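DUF2442 domain-containing protein (Nitrosomonas europaea, PDB 2AUW) is of unknown function but possibly binds DNA. Local coordinates at residues 10-15 and 23-28; 28-33 and 82-87; 4-9 and 123-128; 53-58 and 67-72. All blocks are in the same frame, centred on the assembly; numbering follows the deposited sequence. Where two conformers were deposited one is given.

Interaction 1: 10-15 and 23-28; sequences KLTAVE and RTTWST
Leu11 and Trp26 meet across the hairpin of strands 11-16 and 21-26, a worked example of how an antiparallel pair absorbs an extra residue. The backbone bonds come first. Glu15 and Arg23 form a hydrogen-bonded pair, as do Ala13 and Thr25, and between Leu11 and Ala13 the register slips by one. Thr25 O there accepts from Thr12 N at 2.7 Å and from Ala13 N at 3.2 Å, both arriving from the same face of its carbonyl plane: a classic beta bulge. Beyond it, Ser27 N donates to Lys10 O, and Lys10 N returns a bond of 2.9 Å to Ser27 OG.

The apolar contact is a CH-pi one. With CG anti to the backbone N (chi1 179°), Leu11 lays CD1 over one indole face, 3.8 Å from the centroid of the six-membered ring of Trp26. Trp26 NE1 donates to Thr24 OG1 at 2.8 Å, and that hydroxyl also bonds Leu32 O.

Charge enters at the far end, in a long salt bridge of 3.5 Å from Glu15 OE2 to Arg23 NE; Arg23 NH1 has a second partner in Glu33. The face carrying Leu11, Val14, Thr24 and Trp26 packs on helix 76-86 and strand 59-60, and strand 31-35 continues the sheet on the other side of strand 21-26.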
# COMPACT_ATOMS: atom_id res chain seq x y z
N LYS B 10 -8.85 13.33 -1.91
CA LYS B 10 -8.29 14.43 -2.69
C LYS B 10 -9.27 15.59 -2.61
O LYS B 10 -10.46 15.38 -2.68
CB LYS B 10 -8.13 14.04 -4.18
CG LYS B 10 -7.13 12.90 -4.42
CD LYS B 10 -7.40 12.22 -5.78
CE LYS B 10 -6.83 10.81 -5.83
NZ LYS B 10 -5.42 10.79 -6.35
N LEU B 11 -8.74 16.78 -2.41
CA LEU B 11 -9.54 18.00 -2.43
C LEU B 11 -9.79 18.37 -3.88
O LEU B 11 -8.87 18.72 -4.61
CB LEU B 11 -8.80 19.15 -1.72
CG LEU B 11 -9.52 20.50 -1.68
CD1 LEU B 11 -10.89 20.37 -0.96
CD2 LEU B 11 -8.66 21.60 -1.08
N THR B 12 -11.06 18.31 -4.26
CA THR B 12 -11.45 18.54 -5.65
C THR B 12 -12.17 19.86 -5.92
O THR B 12 -12.33 20.23 -7.08
CB THR B 12 -12.33 17.37 -6.18
OG1 THR B 12 -13.54 17.29 -5.41
CG2 THR B 12 -11.61 16.06 -6.04
N ALA B 13 -12.61 20.57 -4.87
CA ALA B 13 -13.17 21.91 -5.01
C ALA B 13 -13.20 22.58 -3.65
O ALA B 13 -13.49 21.91 -2.64
CB ALA B 13 -14.62 21.85 -5.58
N VAL B 14 -12.92 23.87 -3.64
CA VAL B 14 -13.14 24.72 -2.43
C VAL B 14 -13.86 26.03 -2.82
O VAL B 14 -13.53 26.66 -3.83
CB VAL B 14 -11.82 25.02 -1.67
CG1 VAL B 14 -10.85 25.80 -2.54
CG2 VAL B 14 -12.07 25.80 -0.32
N GLU B 15 -14.83 26.42 -2.00
CA GLU B 15 -15.65 27.59 -2.26
C GLU B 15 -15.82 28.40 -0.97
O GLU B 15 -16.27 27.85 0.03
CB GLU B 15 -17.03 27.13 -2.75
CG GLU B 15 -18.11 28.20 -2.76
CD GLU B 15 -19.46 27.68 -3.21
OE1 GLU B 15 -20.26 28.51 -3.69
OE2 GLU B 15 -19.73 26.46 -3.08
N ARG B 23 -16.86 25.68 1.68
CA ARG B 23 -17.45 24.42 1.28
C ARG B 23 -16.37 23.64 0.50
O ARG B 23 -15.77 24.17 -0.43
CB ARG B 23 -18.68 24.64 0.38
CG ARG B 23 -19.31 23.33 -0.05
CD ARG B 23 -20.42 23.53 -1.08
NE ARG B 23 -21.36 24.55 -0.64
CZ ARG B 23 -22.31 24.37 0.28
NH1 ARG B 23 -22.47 23.18 0.86
NH2 ARG B 23 -23.11 25.39 0.60
N THR B 24 -16.12 22.40 0.91
CA THR B 24 -15.00 21.62 0.34
C THR B 24 -15.59 20.37 -0.28
O THR B 24 -16.44 19.73 0.32
CB THR B 24 -13.95 21.23 1.42
OG1 THR B 24 -14.60 20.57 2.52
CG2 THR B 24 -13.24 22.50 1.93
N THR B 25 -15.14 20.04 -1.49
CA THR B 25 -15.58 18.82 -2.18
C THR B 25 -14.36 17.91 -2.36
O THR B 25 -13.25 18.37 -2.68
CB THR B 25 -16.20 19.14 -3.57
OG1 THR B 25 -17.23 20.14 -3.41
CG2 THR B 25 -16.80 17.89 -4.18
N TRP B 26 -14.59 16.62 -2.18
CA TRP B 26 -13.52 15.64 -2.09
C TRP B 26 -13.75 14.49 -3.08
O TRP B 26 -14.87 14.20 -3.43
CB TRP B 26 -13.43 15.11 -0.65
CG TRP B 26 -13.28 16.25 0.36
CD1 TRP B 26 -14.30 16.99 0.91
CD2 TRP B 26 -12.06 16.79 0.88
NE1 TRP B 26 -13.78 17.96 1.76
CE2 TRP B 26 -12.41 17.86 1.75
CE3 TRP B 26 -10.69 16.47 0.71
CZ2 TRP B 26 -11.45 18.61 2.46
CZ3 TRP B 26 -9.72 17.22 1.42
CH2 TRP B 26 -10.12 18.27 2.29
N SER B 27 -12.66 13.83 -3.48
CA SER B 27 -12.70 12.61 -4.30
C SER B 27 -13.48 11.43 -3.69
O SER B 27 -13.72 10.42 -4.39
CB SER B 27 -11.26 12.16 -4.58
OG SER B 27 -10.70 11.64 -3.39
N THR B 28 -13.87 11.54 -2.42
CA THR B 28 -14.72 10.56 -1.75
C THR B 28 -16.20 10.74 -2.08
O THR B 28 -17.03 9.93 -1.65
CB THR B 28 -14.62 10.70 -0.22
OG1 THR B 28 -14.93 12.06 0.09
CG2 THR B 28 -13.19 10.34 0.30
O HOH W 1 -14.90 14.98 -6.26
O HOH W 2 -16.66 22.73 -2.72

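Interaction 2: 28-33 and 82-87; sequences TGEVLE and WAKEQA
Glu30 and Lys84 cross at about a right angle and meet through their charged ends, Lys84 NZ donating to the syn lone pair of Glu30 OE2 at 3.0 Å in a salt bridge. The lysine chain reaches this oxygen by bending twice, first at CD (chi2 -45°) and again at NZ (chi4 88°). The other carboxylate oxygen faces its own loop: Thr28 OG1 donates to the anti lone pair of Glu30 OE1 at 2.7 Å and accepts from Glu30 N, closing an ST turn. Tyr80 OH also bonds Glu30 OE1, so both oxygens are held and the carboxylate is probably restricted in rotation.

Leu32 lies obliquely against the same lysine, its CD1 3.6 Å from Lys84 CE, so that the aliphatic part of the lysine serves as an apolar surface. Leu32 CB points at the helix and comes to 4.0 Å from Ala83 CB. Where the two backbones are nearest, one water donates both to Glu33 O at 2.8 Å and to Ala83 O, bridging strand and helix.

Strand 31-33 and helix segment 82-86 run at 71° to each other, 8.2 Å apart at closest approach. Strand 21-26 lies beside strand 31-35 in the sheet, with Trp26 touching Leu32, while Val34 carries the packing on toward Trp82 and Gln86 of helix 76-86.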
# COMPACT_ATOMS: atom_id res chain seq x y z
N THR B 28 -13.87 11.54 -2.42
CA THR B 28 -14.72 10.56 -1.75
C THR B 28 -16.20 10.74 -2.08
O THR B 28 -17.03 9.93 -1.65
CB THR B 28 -14.62 10.70 -0.22
OG1 THR B 28 -14.93 12.06 0.09
CG2 THR B 28 -13.19 10.34 0.30
N GLY B 29 -16.51 11.80 -2.79
CA GLY B 29 -17.90 12.22 -3.02
C GLY B 29 -18.42 13.22 -1.98
O GLY B 29 -19.38 13.94 -2.25
N GLU B 30 -17.74 13.32 -0.82
CA GLU B 30 -18.21 14.18 0.27
C GLU B 30 -18.14 15.66 -0.07
O GLU B 30 -17.22 16.12 -0.74
CB GLU B 30 -17.43 13.92 1.58
CG GLU B 30 -17.59 12.55 2.14
CD GLU B 30 -16.48 12.27 3.15
OE1 GLU B 30 -15.30 12.28 2.74
OE2 GLU B 30 -16.81 12.14 4.33
N VAL B 31 -19.13 16.39 0.40
CA VAL B 31 -19.16 17.84 0.30
C VAL B 31 -19.32 18.32 1.75
O VAL B 31 -20.30 18.02 2.42
CB VAL B 31 -20.32 18.35 -0.59
CG1 VAL B 31 -20.32 19.89 -0.61
CG2 VAL B 31 -20.18 17.81 -2.00
N LEU B 32 -18.27 18.95 2.27
CA LEU B 32 -18.19 19.24 3.71
C LEU B 32 -17.93 20.73 3.89
O LEU B 32 -17.10 21.31 3.22
CB LEU B 32 -17.03 18.46 4.36
CG LEU B 32 -16.94 16.96 4.12
CD1 LEU B 32 -15.64 16.44 4.71
CD2 LEU B 32 -18.12 16.28 4.76
N GLU B 33 -18.63 21.32 4.83
CA GLU B 33 -18.40 22.72 5.15
C GLU B 33 -17.55 22.80 6.43
O GLU B 33 -17.57 21.90 7.27
CB GLU B 33 -19.72 23.49 5.32
CG GLU B 33 -20.55 23.62 3.99
CD GLU B 33 -21.87 24.39 4.15
OE1 GLU B 33 -22.10 25.03 5.20
OE2 GLU B 33 -22.68 24.36 3.18
N TRP B 82 -10.70 19.08 10.33
CA TRP B 82 -11.47 20.15 11.02
C TRP B 82 -12.93 20.06 10.62
O TRP B 82 -13.82 20.29 11.44
CB TRP B 82 -10.96 21.54 10.67
CG TRP B 82 -9.52 21.74 10.94
CD1 TRP B 82 -8.74 20.99 11.77
CD2 TRP B 82 -8.66 22.74 10.38
NE1 TRP B 82 -7.45 21.44 11.75
CE2 TRP B 82 -7.37 22.52 10.91
CE3 TRP B 82 -8.85 23.80 9.48
CZ2 TRP B 82 -6.27 23.31 10.56
CZ3 TRP B 82 -7.77 24.60 9.15
CH2 TRP B 82 -6.48 24.33 9.69
N ALA B 83 -13.17 19.72 9.34
CA ALA B 83 -14.53 19.63 8.85
C ALA B 83 -15.24 18.51 9.59
O ALA B 83 -16.40 18.66 10.05
CB ALA B 83 -14.54 19.37 7.32
N LYS B 84 -14.56 17.36 9.73
CA LYS B 84 -15.14 16.22 10.48
C LYS B 84 -15.41 16.58 11.96
O LYS B 84 -16.52 16.36 12.50
CB LYS B 84 -14.25 14.98 10.39
CG LYS B 84 -14.21 14.35 8.98
CD LYS B 84 -15.62 14.24 8.39
CE LYS B 84 -15.62 13.70 6.97
NZ LYS B 84 -15.68 12.24 7.08
N GLU B 85 -14.39 17.13 12.60
CA GLU B 85 -14.46 17.51 14.02
C GLU B 85 -15.58 18.53 14.29
O GLU B 85 -16.40 18.36 15.22
CB GLU B 85 -13.08 18.03 14.45
CG GLU B 85 -12.02 16.90 14.51
CD GLU B 85 -10.60 17.42 14.58
OE1 GLU B 85 -10.45 18.63 14.86
OE2 GLU B 85 -9.63 16.64 14.36
N GLN B 86 -15.70 19.51 13.42
CA GLN B 86 -16.78 20.51 13.55
C GLN B 86 -18.18 19.93 13.36
O GLN B 86 -19.16 20.53 13.81
CB GLN B 86 -16.55 21.69 12.61
CG GLN B 86 -15.39 22.57 13.00
CD GLN B 86 -15.17 23.67 12.01
OE1 GLN B 86 -16.08 24.05 11.26
NE2 GLN B 86 -13.95 24.20 11.97
N ALA B 87 -18.29 18.78 12.69
CA ALA B 87 -19.57 18.08 12.54
C ALA B 87 -19.82 17.07 13.68
O ALA B 87 -20.80 16.34 13.67
CB ALA B 87 -19.66 17.41 11.18
O HOH W 3 -18.33 20.40 9.50

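Interaction 3: 4-9 and 123-128; sequences NEYFFP and YRTAHK
Arg124 to His127, which carry helix 117-124 into its closing Schellman motif, receive the extended N-terminal segment 4-9 and show how a helix end can become a docking surface. Arg124 NH1 donates to Asn4 O at 2.8 Å. Its NH2 lies 3.2 Å from Glu5 OE1, but this oxygen is well out of the guanidinium plane, so the salt bridge rests on charge alone; a water joins the same two atoms. Thr125 follows, its CB and CG2 against Tyr6 O, and its carbonyl O accepts a nearly straight bond from Phe8 N (2.9 Å, 170° at the hydrogen). Thr125 OG1 turns to Ser121 O and to a bound glycerol, probably from the crystallisation liquor. Ala126, the C-prime residue with positive phi, sets its CB against Phe7 CE1 at 3.6 Å and near Pro9 CD; Tyr80 and His92 also touch this residue.

His127 stacks face to face on Phe8, whose CG is anti to the backbone N (chi1 170°), the centroids 3.6 Å apart and the planes at 10°. An alanine in place of Phe8 would probably uncover this imidazole face, leaving Tyr122 as a remaining stacking neighbour. Within the stack, His127 CE1 comes closest, 3.3 Å from Phe8 CE1.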
# COMPACT_ATOMS: atom_id res chain seq x y z
N ASN B 4 5.27 6.91 7.91
CA ASN B 4 5.11 7.87 6.84
C ASN B 4 3.64 8.13 6.65
O ASN B 4 2.80 7.36 7.12
CB ASN B 4 5.76 7.36 5.55
CG ASN B 4 7.27 7.32 5.67
OD1 ASN B 4 7.92 8.35 5.73
ND2 ASN B 4 7.84 6.12 5.73
N GLU B 5 3.27 9.24 6.02
CA GLU B 5 1.83 9.43 5.94
C GLU B 5 1.21 9.39 4.54
O GLU B 5 1.87 9.65 3.52
CB GLU B 5 1.32 10.59 6.82
CG GLU B 5 -0.17 10.46 7.17
CD GLU B 5 -0.50 10.77 8.63
OE1 GLU B 5 -1.40 10.09 9.18
OE2 GLU B 5 0.12 11.68 9.22
N TYR B 6 -0.03 8.93 4.54
CA TYR B 6 -0.87 8.80 3.35
C TYR B 6 -2.19 9.38 3.81
O TYR B 6 -2.67 9.02 4.88
CB TYR B 6 -1.08 7.33 2.94
CG TYR B 6 -1.97 7.17 1.71
CD1 TYR B 6 -1.65 7.80 0.52
CD2 TYR B 6 -3.12 6.39 1.75
CE1 TYR B 6 -2.46 7.68 -0.61
CE2 TYR B 6 -3.95 6.24 0.62
CZ TYR B 6 -3.59 6.90 -0.56
OH TYR B 6 -4.35 6.80 -1.70
N PHE B 7 -2.73 10.29 3.01
CA PHE B 7 -4.08 10.83 3.15
C PHE B 7 -4.87 10.51 1.87
O PHE B 7 -4.56 10.96 0.73
CB PHE B 7 -4.04 12.34 3.48
CG PHE B 7 -5.41 12.98 3.64
CD1 PHE B 7 -6.19 12.75 4.77
CD2 PHE B 7 -5.89 13.85 2.66
CE1 PHE B 7 -7.47 13.35 4.90
CE2 PHE B 7 -7.16 14.47 2.79
CZ PHE B 7 -7.95 14.21 3.92
N PHE B 8 -5.87 9.67 2.05
CA PHE B 8 -6.60 9.11 0.92
C PHE B 8 -7.43 10.19 0.15
O PHE B 8 -7.24 10.36 -1.05
CB PHE B 8 -7.44 7.88 1.35
CG PHE B 8 -8.40 7.40 0.28
CD1 PHE B 8 -7.93 6.60 -0.78
CD2 PHE B 8 -9.74 7.79 0.29
CE1 PHE B 8 -8.80 6.19 -1.81
CE2 PHE B 8 -10.62 7.38 -0.72
CZ PHE B 8 -10.15 6.57 -1.78
N PRO B 9 -8.29 10.95 0.84
CA PRO B 9 -9.12 11.91 0.06
C PRO B 9 -8.34 12.98 -0.73
O PRO B 9 -7.28 13.47 -0.29
CB PRO B 9 -9.98 12.60 1.15
CG PRO B 9 -9.96 11.66 2.29
CD PRO B 9 -8.58 11.05 2.28
N TYR B 123 -8.60 3.82 8.78
CA TYR B 123 -8.98 4.90 9.71
C TYR B 123 -7.90 5.98 9.77
O TYR B 123 -8.20 7.18 9.72
CB TYR B 123 -9.25 4.36 11.10
CG TYR B 123 -10.43 3.41 11.24
CD1 TYR B 123 -10.40 2.36 12.16
CD2 TYR B 123 -11.60 3.58 10.47
CE1 TYR B 123 -11.51 1.47 12.32
CE2 TYR B 123 -12.69 2.71 10.63
CZ TYR B 123 -12.64 1.66 11.53
OH TYR B 123 -13.72 0.79 11.66
N ARG B 124 -6.64 5.54 9.89
CA ARG B 124 -5.50 6.44 10.01
C ARG B 124 -5.37 7.36 8.78
O ARG B 124 -4.97 8.51 8.90
CB ARG B 124 -4.22 5.58 10.12
CG ARG B 124 -2.99 6.29 10.60
CD ARG B 124 -1.76 5.38 10.50
NE ARG B 124 -1.12 5.39 9.18
CZ ARG B 124 -0.23 6.31 8.76
NH1 ARG B 124 0.30 6.21 7.54
NH2 ARG B 124 0.15 7.31 9.54
N THR B 125 -5.64 6.80 7.59
CA THR B 125 -5.38 7.47 6.31
C THR B 125 -6.66 8.14 5.75
O THR B 125 -6.66 8.63 4.63
CB THR B 125 -4.84 6.50 5.31
OG1 THR B 125 -5.80 5.45 5.09
CG2 THR B 125 -3.51 5.90 5.81
N ALA B 126 -7.75 8.12 6.53
CA ALA B 126 -9.05 8.73 6.14
C ALA B 126 -9.67 8.02 4.92
O ALA B 126 -10.37 8.65 4.13
CB ALA B 126 -8.93 10.27 5.91
N HIS B 127 -9.36 6.74 4.78
CA HIS B 127 -9.89 5.91 3.68
C HIS B 127 -11.28 5.38 4.08
O HIS B 127 -12.08 5.05 3.21
CB HIS B 127 -8.90 4.76 3.36
CG HIS B 127 -9.02 4.20 1.96
ND1 HIS B 127 -10.17 4.26 1.21
CD2 HIS B 127 -8.12 3.51 1.20
CE1 HIS B 127 -9.98 3.67 0.04
NE2 HIS B 127 -8.74 3.21 0.01
N LYS B 128 -11.53 5.30 5.39
CA LYS B 128 -12.83 4.93 5.94
C LYS B 128 -13.20 5.86 7.09
O LYS B 128 -12.37 6.19 7.95
CB LYS B 128 -12.83 3.48 6.43
CG LYS B 128 -12.80 2.48 5.33
CD LYS B 128 -13.21 1.08 5.80
CE LYS B 128 -13.55 0.20 4.60
NZ LYS B 128 -13.58 -1.26 4.96
O HOH W 4 -1.13 8.72 11.64
O HOH W 5 -3.31 10.80 7.29

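Interaction 4: 53-58 and 67-72; sequences EAFARV and VEWFDT
The type I beta turn from Phe55 to Val58, at the C-terminal side of helix 52-55, meets Trp69, just after the short strand 67-68, and illustrates how one indole can seal a turn. The indole presents its edge to the backbone: Trp69 NE1 makes a weak hydrogen bond to Phe55 O at 2.8 Å, bent to 130° at the hydrogen, and Trp69 CD1 lies 3.4 Å from Ala54 O, likewise near the ring plane. Phe55 O also accepts from Val58 N within the turn.

Val58 covers one face of the indole, its CB 3.9 Å from the centroid of the five-membered ring in a CH-pi contact. Its CG2, anti to the backbone N, touches both Trp69 CE2 and Val67 CG1, the latter at 3.5 Å. Phe55 lies side by side with the tryptophan, but the rings are slid apart and barely overlap; Phe55 CE1 meets Trp69 CZ2 at 3.8 Å. Farther out, Phe70 CZ touches Ala54 CB.

An alanine in place of Trp69 would probably open a gap between Phe55 and Val58 and cost Phe55 O its side-chain donor.

Phe74 meets the indole at a steep angle. Leu22 reaches Phe55, Val58, Val67 and Trp69 alike, so that the turn, the indole and the small antiparallel sheet of strands 59-60 and 67-68 pack together against the three-stranded antiparallel sheet of this alpha-beta protein.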
# COMPACT_ATOMS: atom_id res chain seq x y z
N GLU B 53 -13.08 40.42 1.39
CA GLU B 53 -12.69 40.43 -0.02
C GLU B 53 -11.54 39.46 -0.26
O GLU B 53 -11.53 38.72 -1.25
CB GLU B 53 -12.29 41.84 -0.46
CG GLU B 53 -13.36 42.90 -0.24
CD GLU B 53 -13.13 44.16 -1.06
OE1 GLU B 53 -13.96 44.43 -1.96
OE2 GLU B 53 -12.11 44.86 -0.82
N ALA B 54 -10.59 39.44 0.67
CA ALA B 54 -9.44 38.57 0.59
C ALA B 54 -9.88 37.12 0.80
O ALA B 54 -9.50 36.25 0.03
CB ALA B 54 -8.36 38.99 1.58
N PHE B 55 -10.74 36.88 1.80
CA PHE B 55 -11.24 35.53 2.12
C PHE B 55 -11.93 34.88 0.92
O PHE B 55 -11.76 33.68 0.67
CB PHE B 55 -12.23 35.60 3.29
CG PHE B 55 -12.83 34.27 3.66
CD1 PHE B 55 -12.09 33.34 4.39
CD2 PHE B 55 -14.14 33.95 3.27
CE1 PHE B 55 -12.64 32.10 4.72
CE2 PHE B 55 -14.70 32.74 3.60
CZ PHE B 55 -13.94 31.80 4.34
N ALA B 56 -12.71 35.68 0.19
CA ALA B 56 -13.42 35.24 -1.01
C ALA B 56 -12.53 34.68 -2.12
O ALA B 56 -13.03 34.02 -3.03
CB ALA B 56 -14.26 36.42 -1.57
N ARG B 57 -11.24 34.95 -2.04
CA ARG B 57 -10.30 34.51 -3.08
C ARG B 57 -9.61 33.16 -2.77
O ARG B 57 -8.57 32.86 -3.35
CB ARG B 57 -9.26 35.60 -3.37
CG ARG B 57 -9.88 36.92 -3.83
CD ARG B 57 -8.82 37.88 -4.36
NE ARG B 57 -8.30 38.77 -3.32
CZ ARG B 57 -8.75 40.01 -3.09
NH1 ARG B 57 -8.21 40.73 -2.11
NH2 ARG B 57 -9.72 40.54 -3.83
N VAL B 58 -10.20 32.38 -1.85
CA VAL B 58 -9.77 30.99 -1.58
C VAL B 58 -9.78 30.12 -2.86
O VAL B 58 -10.71 30.20 -3.71
CB VAL B 58 -10.66 30.31 -0.51
CG1 VAL B 58 -12.04 30.02 -1.06
CG2 VAL B 58 -10.02 29.01 0.04
N VAL B 67 -5.42 24.37 0.74
CA VAL B 67 -6.41 25.44 0.67
C VAL B 67 -5.63 26.73 0.80
O VAL B 67 -4.90 26.92 1.75
CB VAL B 67 -7.47 25.28 1.78
CG1 VAL B 67 -8.35 26.54 1.91
CG2 VAL B 67 -8.35 24.06 1.53
N GLU B 68 -5.75 27.62 -0.18
CA GLU B 68 -4.87 28.76 -0.26
C GLU B 68 -5.64 30.05 -0.53
O GLU B 68 -6.68 30.04 -1.19
CB GLU B 68 -3.82 28.53 -1.35
CG GLU B 68 -2.95 29.76 -1.62
CD GLU B 68 -1.89 29.46 -2.63
OE1 GLU B 68 -0.81 29.00 -2.22
OE2 GLU B 68 -2.16 29.69 -3.84
N TRP B 69 -5.11 31.15 -0.01
CA TRP B 69 -5.61 32.49 -0.29
C TRP B 69 -4.42 33.23 -0.88
O TRP B 69 -4.46 33.64 -2.03
CB TRP B 69 -6.12 33.22 0.96
CG TRP B 69 -7.42 32.69 1.51
CD1 TRP B 69 -8.67 33.17 1.27
CD2 TRP B 69 -7.58 31.58 2.40
NE1 TRP B 69 -9.60 32.44 1.97
CE2 TRP B 69 -8.96 31.44 2.65
CE3 TRP B 69 -6.68 30.69 3.03
CZ2 TRP B 69 -9.46 30.45 3.50
CZ3 TRP B 69 -7.19 29.68 3.84
CH2 TRP B 69 -8.56 29.58 4.08
N PHE B 70 -3.35 33.34 -0.09
CA PHE B 70 -2.09 33.89 -0.61
C PHE B 70 -0.96 32.86 -0.75
O PHE B 70 -0.30 32.81 -1.78
CB PHE B 70 -1.62 35.10 0.22
CG PHE B 70 -2.66 36.17 0.39
CD1 PHE B 70 -3.30 36.34 1.62
CD2 PHE B 70 -3.01 37.01 -0.67
CE1 PHE B 70 -4.28 37.32 1.79
CE2 PHE B 70 -3.98 38.00 -0.52
CZ PHE B 70 -4.62 38.16 0.72
N ASP B 71 -0.76 32.02 0.27
CA ASP B 71 0.36 31.08 0.27
C ASP B 71 0.12 29.80 1.08
O ASP B 71 0.37 29.76 2.29
CB ASP B 71 1.64 31.76 0.78
CG ASP B 71 2.86 30.86 0.68
OD1 ASP B 71 2.86 29.91 -0.14
OD2 ASP B 71 3.83 31.09 1.43
N THR B 72 -0.36 28.76 0.38
CA THR B 72 -0.48 27.41 0.95
C THR B 72 -0.82 27.40 2.46
O THR B 72 -0.14 26.74 3.26
CB THR B 72 0.82 26.61 0.71
OG1 THR B 72 1.92 27.33 1.28
CG2 THR B 72 1.08 26.39 -0.78

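Overall arrangement
Interaction 1 is the hub of the set, touching the other three. Toward interaction 2 the link is polar as well as apolar: Arg23 NH1 meets Glu33 OE2 at 2.6 Å, and Thr28 belongs to both, their centres being about 9 Å apart. Toward interaction 4 it is apolar, with Leu11 CD2 packed 3.6 Å from Val67 CG2. Toward interaction 3, Trp26 CZ3 rests 4.0 Å from Phe7 CE2, joining the sheet to the N-terminal segment. Interactions 3 and 4 do not touch, their centres lying about 25 Å apart. Interaction 3 alone borders the glycerol, through Thr125, and the second subunit, whose Phe70 and Leu50 pack on Asn4 and Tyr6.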